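Local coordinates for thermospermine synthase (PDB 6BQ6), which probably transfers an aminopropyl group from decarboxylated S-adenosylmethionine to spermidine, making thermospermine and methylthioadenosine in plant polyamine biosynthesis, at residues 96-110 with 168-182. Sequence-based numbering, arbitrary orientation.
Sequences LLHHPMPKNVFIMGG and LEGKEEKYDVIVGDL. With TER (N-(3-amino-propyl)-N-(5-aminopropyl)-1,4-diaminobutane), chain F.
Asp-176 OD2 is gripped by two backbone N-H groups and a water: Lys-103 N lies 2.8 Å away, above the carboxylate plane, while Asn-104 N comes to its anti side from the opposite face. The same water donates to Asn-104 OD1, and a second joins Asp-176 OD1 to His-99 NE2. A short acidic side chain suits this spot, where one carboxylate oxygen can take two successive N-H groups as the loop enters the strand. From here strands 104-107 and 177-181 run parallel, the axes of these short segments approaching to 4.7 Å, as the neighbouring central strands of the Rossmann-like sheet of aminopropyltransferases. Asp-176 N and, weakly, Val-177 N share Asn-104 O; the regular ladder continues from Phe-106 N to Val-177 O through to Asp-181 N on Met-108 O.

The two faces of the sheet are packed differently. On one, beta-branched Val-105, Val-177 and Val-179 mesh, Val-105 CG2 lying 3.9 Å from Val-179 CG2, and Leu-96 CD1 covers Val-177. On the other, Phe-106 swings CG away from its backbone N (chi1 -173°), bringing its ring beneath Leu-168, whose CD2 sits 3.8 Å from the centroid, almost on the ring normal. Phe-106 CB in turn stands over the centre of the Tyr-175 ring, the two ring planes 53° apart. Replacing Tyr-175 with an alanine would probably open a gap beside Phe-106, depriving its CB of the CH-pi contact and letting its ring shift.

At their C-terminal ends the strands reach the thermospermine pocket, to which Gly-110, Asp-181 and Leu-182 belong. Glycine suits position 109 because a CB would jam against Met-108 O and strike Asp-181 O. Asp-181, the predicted proton acceptor, hydrogen-bonds Tyr-87 and Thr-115 through its carboxylate, while its backbone O accepts from Gly-110 N at 3.2 Å.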
# COMPACT_ATOMS: atom_id res chain seq x y z
N LEU B 96 10.35 -20.90 -33.69
CA LEU B 96 11.24 -21.98 -34.16
C LEU B 96 10.44 -23.10 -34.83
O LEU B 96 10.88 -23.70 -35.82
CB LEU B 96 12.10 -22.54 -33.07
CG LEU B 96 13.44 -21.79 -32.86
CD1 LEU B 96 13.25 -20.36 -32.36
CD2 LEU B 96 14.34 -22.59 -31.96
N LEU B 97 9.24 -23.37 -34.31
CA LEU B 97 8.44 -24.40 -34.90
C LEU B 97 7.91 -24.08 -36.30
O LEU B 97 7.66 -24.98 -37.07
CB LEU B 97 7.26 -24.77 -33.96
CG LEU B 97 7.67 -25.41 -32.64
CD1 LEU B 97 6.52 -25.40 -31.65
CD2 LEU B 97 8.18 -26.84 -32.86
N HIS B 98 7.70 -22.81 -36.61
CA HIS B 98 7.25 -22.42 -37.90
C HIS B 98 8.39 -22.44 -38.90
O HIS B 98 8.11 -22.44 -40.11
CB HIS B 98 6.60 -21.06 -37.88
CG HIS B 98 5.17 -21.06 -37.38
ND1 HIS B 98 4.84 -21.10 -36.06
CD2 HIS B 98 3.99 -21.07 -38.06
CE1 HIS B 98 3.52 -21.13 -35.92
NE2 HIS B 98 2.98 -21.08 -37.12
N HIS B 99 9.62 -22.47 -38.40
CA HIS B 99 10.80 -22.53 -39.25
C HIS B 99 11.05 -23.97 -39.70
O HIS B 99 10.84 -24.92 -38.93
CB HIS B 99 12.00 -22.03 -38.47
CG HIS B 99 13.11 -21.63 -39.37
ND1 HIS B 99 13.97 -22.55 -39.90
CD2 HIS B 99 13.46 -20.43 -39.89
CE1 HIS B 99 14.82 -21.94 -40.71
NE2 HIS B 99 14.53 -20.65 -40.73
N PRO B 100 11.51 -24.17 -40.95
CA PRO B 100 11.69 -25.56 -41.40
C PRO B 100 12.83 -26.31 -40.72
O PRO B 100 12.73 -27.52 -40.47
CB PRO B 100 11.90 -25.39 -42.92
CG PRO B 100 12.37 -24.01 -43.12
CD PRO B 100 11.62 -23.22 -42.06
N MET B 101 13.90 -25.60 -40.37
CA MET B 101 15.07 -26.18 -39.72
C MET B 101 15.96 -25.06 -39.15
O MET B 101 16.91 -24.60 -39.77
CB MET B 101 15.84 -27.05 -40.73
CG MET B 101 16.95 -27.87 -40.07
SD MET B 101 17.87 -28.72 -41.36
CE MET B 101 18.68 -27.35 -42.19
N PRO B 102 15.63 -24.58 -37.95
CA PRO B 102 16.34 -23.42 -37.40
C PRO B 102 17.61 -23.86 -36.69
O PRO B 102 17.53 -24.62 -35.77
CB PRO B 102 15.32 -22.80 -36.42
CG PRO B 102 14.46 -23.96 -36.03
CD PRO B 102 14.39 -24.88 -37.22
N LYS B 103 18.75 -23.34 -37.14
CA LYS B 103 20.09 -23.69 -36.65
C LYS B 103 20.78 -22.60 -35.85
O LYS B 103 21.52 -22.87 -34.92
CB LYS B 103 20.99 -24.02 -37.85
CG LYS B 103 20.51 -25.19 -38.70
CD LYS B 103 21.14 -26.48 -38.21
CE LYS B 103 20.27 -27.70 -38.49
NZ LYS B 103 20.46 -28.76 -37.47
N ASN B 104 20.58 -21.35 -36.25
CA ASN B 104 21.35 -20.25 -35.72
C ASN B 104 20.39 -19.13 -35.31
O ASN B 104 19.65 -18.62 -36.16
CB ASN B 104 22.33 -19.77 -36.77
CG ASN B 104 23.46 -20.79 -37.02
OD1 ASN B 104 23.37 -21.66 -37.91
ND2 ASN B 104 24.49 -20.71 -36.21
N VAL B 105 20.40 -18.80 -34.01
CA VAL B 105 19.51 -17.78 -33.48
C VAL B 105 20.22 -16.71 -32.67
O VAL B 105 21.16 -16.98 -31.93
CB VAL B 105 18.41 -18.39 -32.59
CG1 VAL B 105 19.03 -19.11 -31.41
CG2 VAL B 105 17.45 -17.34 -32.08
N PHE B 106 19.75 -15.48 -32.82
CA PHE B 106 20.28 -14.31 -32.12
C PHE B 106 19.20 -13.76 -31.20
O PHE B 106 18.08 -13.56 -31.65
CB PHE B 106 20.65 -13.26 -33.17
CG PHE B 106 21.35 -12.06 -32.62
CD1 PHE B 106 20.65 -10.98 -32.20
CD2 PHE B 106 22.75 -11.99 -32.65
CE1 PHE B 106 21.29 -9.86 -31.69
CE2 PHE B 106 23.42 -10.85 -32.19
CZ PHE B 106 22.70 -9.78 -31.72
N ILE B 107 19.54 -13.58 -29.93
CA ILE B 107 18.63 -12.97 -28.97
C ILE B 107 19.02 -11.50 -28.74
O ILE B 107 20.15 -11.24 -28.30
CB ILE B 107 18.64 -13.65 -27.61
CG1 ILE B 107 18.42 -15.17 -27.72
CG2 ILE B 107 17.52 -13.02 -26.76
CD1 ILE B 107 18.85 -15.94 -26.48
N MET B 108 18.12 -10.54 -29.01
CA MET B 108 18.30 -9.19 -28.56
C MET B 108 17.79 -9.09 -27.15
O MET B 108 16.57 -9.17 -26.93
CB MET B 108 17.53 -8.20 -29.46
CG MET B 108 17.72 -8.46 -30.93
SD MET B 108 17.11 -7.06 -31.88
CE MET B 108 15.36 -7.07 -31.52
N GLY B 109 18.70 -8.95 -26.19
CA GLY B 109 18.37 -8.89 -24.76
C GLY B 109 18.44 -10.26 -24.17
O GLY B 109 19.42 -10.96 -24.31
N GLY B 110 17.37 -10.67 -23.54
CA GLY B 110 17.33 -11.90 -22.77
C GLY B 110 17.93 -11.64 -21.39
O GLY B 110 17.27 -10.99 -20.49
N LEU B 168 24.51 -6.50 -34.52
CA LEU B 168 24.00 -7.00 -35.81
C LEU B 168 24.65 -6.28 -37.00
O LEU B 168 25.02 -6.93 -37.98
CB LEU B 168 22.49 -6.88 -35.90
CG LEU B 168 21.71 -7.88 -35.01
CD1 LEU B 168 20.25 -7.47 -34.86
CD2 LEU B 168 21.80 -9.28 -35.57
N GLU B 169 24.75 -4.96 -36.91
CA GLU B 169 25.27 -4.14 -38.01
C GLU B 169 26.72 -4.41 -38.26
O GLU B 169 27.15 -4.32 -39.40
CB GLU B 169 25.11 -2.66 -37.72
CG GLU B 169 23.69 -2.25 -37.90
CD GLU B 169 23.47 -0.75 -38.00
OE1 GLU B 169 24.21 0.01 -37.33
OE2 GLU B 169 22.50 -0.39 -38.73
N GLY B 170 27.46 -4.73 -37.21
CA GLY B 170 28.90 -4.92 -37.30
C GLY B 170 29.40 -6.25 -37.81
O GLY B 170 30.60 -6.42 -37.98
N LYS B 171 28.50 -7.21 -38.03
CA LYS B 171 28.85 -8.50 -38.56
C LYS B 171 27.92 -8.88 -39.68
O LYS B 171 26.73 -8.49 -39.69
CB LYS B 171 28.76 -9.57 -37.46
CG LYS B 171 29.74 -9.41 -36.31
CD LYS B 171 29.77 -10.68 -35.47
CE LYS B 171 30.81 -10.65 -34.37
NZ LYS B 171 30.76 -9.41 -33.56
N GLU B 172 28.42 -9.69 -40.61
CA GLU B 172 27.61 -10.19 -41.72
C GLU B 172 26.90 -11.52 -41.46
O GLU B 172 26.15 -11.98 -42.31
CB GLU B 172 28.46 -10.30 -42.99
CG GLU B 172 29.12 -8.98 -43.37
CD GLU B 172 28.14 -7.85 -43.63
OE1 GLU B 172 27.06 -8.11 -44.25
OE2 GLU B 172 28.42 -6.71 -43.21
N GLU B 173 27.10 -12.12 -40.28
CA GLU B 173 26.41 -13.35 -39.96
C GLU B 173 24.89 -13.13 -39.95
O GLU B 173 24.41 -12.11 -39.46
CB GLU B 173 26.82 -13.90 -38.61
CG GLU B 173 26.03 -15.19 -38.30
CD GLU B 173 26.73 -16.18 -37.38
OE1 GLU B 173 27.90 -15.94 -37.02
OE2 GLU B 173 26.06 -17.21 -37.03
N LYS B 174 24.19 -14.10 -40.51
CA LYS B 174 22.75 -14.08 -40.57
C LYS B 174 22.20 -15.22 -39.74
O LYS B 174 22.90 -16.17 -39.42
CB LYS B 174 22.27 -14.17 -42.00
CG LYS B 174 22.85 -13.08 -42.92
CD LYS B 174 22.03 -13.00 -44.20
CE LYS B 174 22.56 -11.94 -45.13
NZ LYS B 174 23.67 -12.53 -45.88
N TYR B 175 20.92 -15.12 -39.39
CA TYR B 175 20.31 -16.03 -38.45
C TYR B 175 18.99 -16.54 -38.98
O TYR B 175 18.24 -15.79 -39.67
CB TYR B 175 20.04 -15.27 -37.11
CG TYR B 175 21.32 -14.86 -36.49
CD1 TYR B 175 22.03 -15.76 -35.72
CD2 TYR B 175 21.86 -13.61 -36.72
CE1 TYR B 175 23.24 -15.43 -35.14
CE2 TYR B 175 23.10 -13.28 -36.18
CZ TYR B 175 23.76 -14.20 -35.39
OH TYR B 175 24.98 -13.83 -34.85
N ASP B 176 18.66 -17.78 -38.61
CA ASP B 176 17.35 -18.35 -38.91
C ASP B 176 16.22 -17.73 -38.13
O ASP B 176 15.13 -17.53 -38.66
CB ASP B 176 17.38 -19.87 -38.68
CG ASP B 176 18.40 -20.56 -39.58
OD1 ASP B 176 18.31 -20.35 -40.81
OD2 ASP B 176 19.25 -21.31 -39.07
N VAL B 177 16.47 -17.41 -36.86
CA VAL B 177 15.45 -16.72 -36.05
C VAL B 177 16.19 -15.63 -35.28
O VAL B 177 17.33 -15.84 -34.86
CB VAL B 177 14.71 -17.69 -35.06
CG1 VAL B 177 13.67 -16.96 -34.24
CG2 VAL B 177 14.02 -18.82 -35.79
N ILE B 178 15.57 -14.46 -35.14
CA ILE B 178 16.06 -13.42 -34.23
C ILE B 178 14.91 -13.16 -33.26
O ILE B 178 13.71 -13.03 -33.64
CB ILE B 178 16.46 -12.14 -34.98
CG1 ILE B 178 17.67 -12.44 -35.86
CG2 ILE B 178 16.83 -11.02 -34.00
CD1 ILE B 178 18.02 -11.35 -36.84
N VAL B 179 15.27 -13.09 -31.99
CA VAL B 179 14.33 -13.03 -30.88
C VAL B 179 14.51 -11.69 -30.15
O VAL B 179 15.61 -11.39 -29.64
CB VAL B 179 14.55 -14.17 -29.89
CG1 VAL B 179 13.55 -14.03 -28.71
CG2 VAL B 179 14.39 -15.53 -30.58
N GLY B 180 13.47 -10.86 -30.12
CA GLY B 180 13.45 -9.65 -29.33
C GLY B 180 12.94 -9.95 -27.93
O GLY B 180 11.75 -10.19 -27.75
N ASP B 181 13.84 -9.88 -26.95
CA ASP B 181 13.49 -10.05 -25.56
C ASP B 181 13.99 -8.83 -24.79
O ASP B 181 14.75 -8.95 -23.86
CB ASP B 181 14.08 -11.33 -25.05
CG ASP B 181 13.50 -11.78 -23.74
OD1 ASP B 181 12.53 -11.21 -23.25
OD2 ASP B 181 14.08 -12.72 -23.17
N LEU B 182 13.49 -7.66 -25.18
CA LEU B 182 13.88 -6.38 -24.62
C LEU B 182 12.76 -5.78 -23.82
O LEU B 182 11.59 -6.22 -23.90
CB LEU B 182 14.22 -5.40 -25.74
CG LEU B 182 15.29 -5.90 -26.68
CD1 LEU B 182 15.12 -5.16 -28.01
CD2 LEU B 182 16.67 -5.70 -26.12
N1 TER F . 15.38 -6.96 -20.24
C2 TER F . 14.99 -8.34 -20.45
C3 TER F . 13.66 -8.40 -21.20
C4 TER F . 12.49 -7.92 -20.39
N5 TER F . 11.24 -8.25 -21.05
C6 TER F . 10.21 -8.98 -20.35
C7 TER F . 8.83 -8.51 -20.76
C8 TER F . 7.84 -8.86 -19.66
N9 TER F . 7.74 -7.83 -18.65
C10 TER F . 6.86 -8.05 -17.53
C11 TER F . 6.28 -6.79 -16.93
C12 TER F . 5.13 -7.21 -16.01
C13 TER F . 4.68 -6.10 -15.07
N14 TER F . 4.67 -4.81 -15.74
O HOH W 1 16.22 -19.02 -42.02
O HOH W 2 21.76 -21.38 -40.19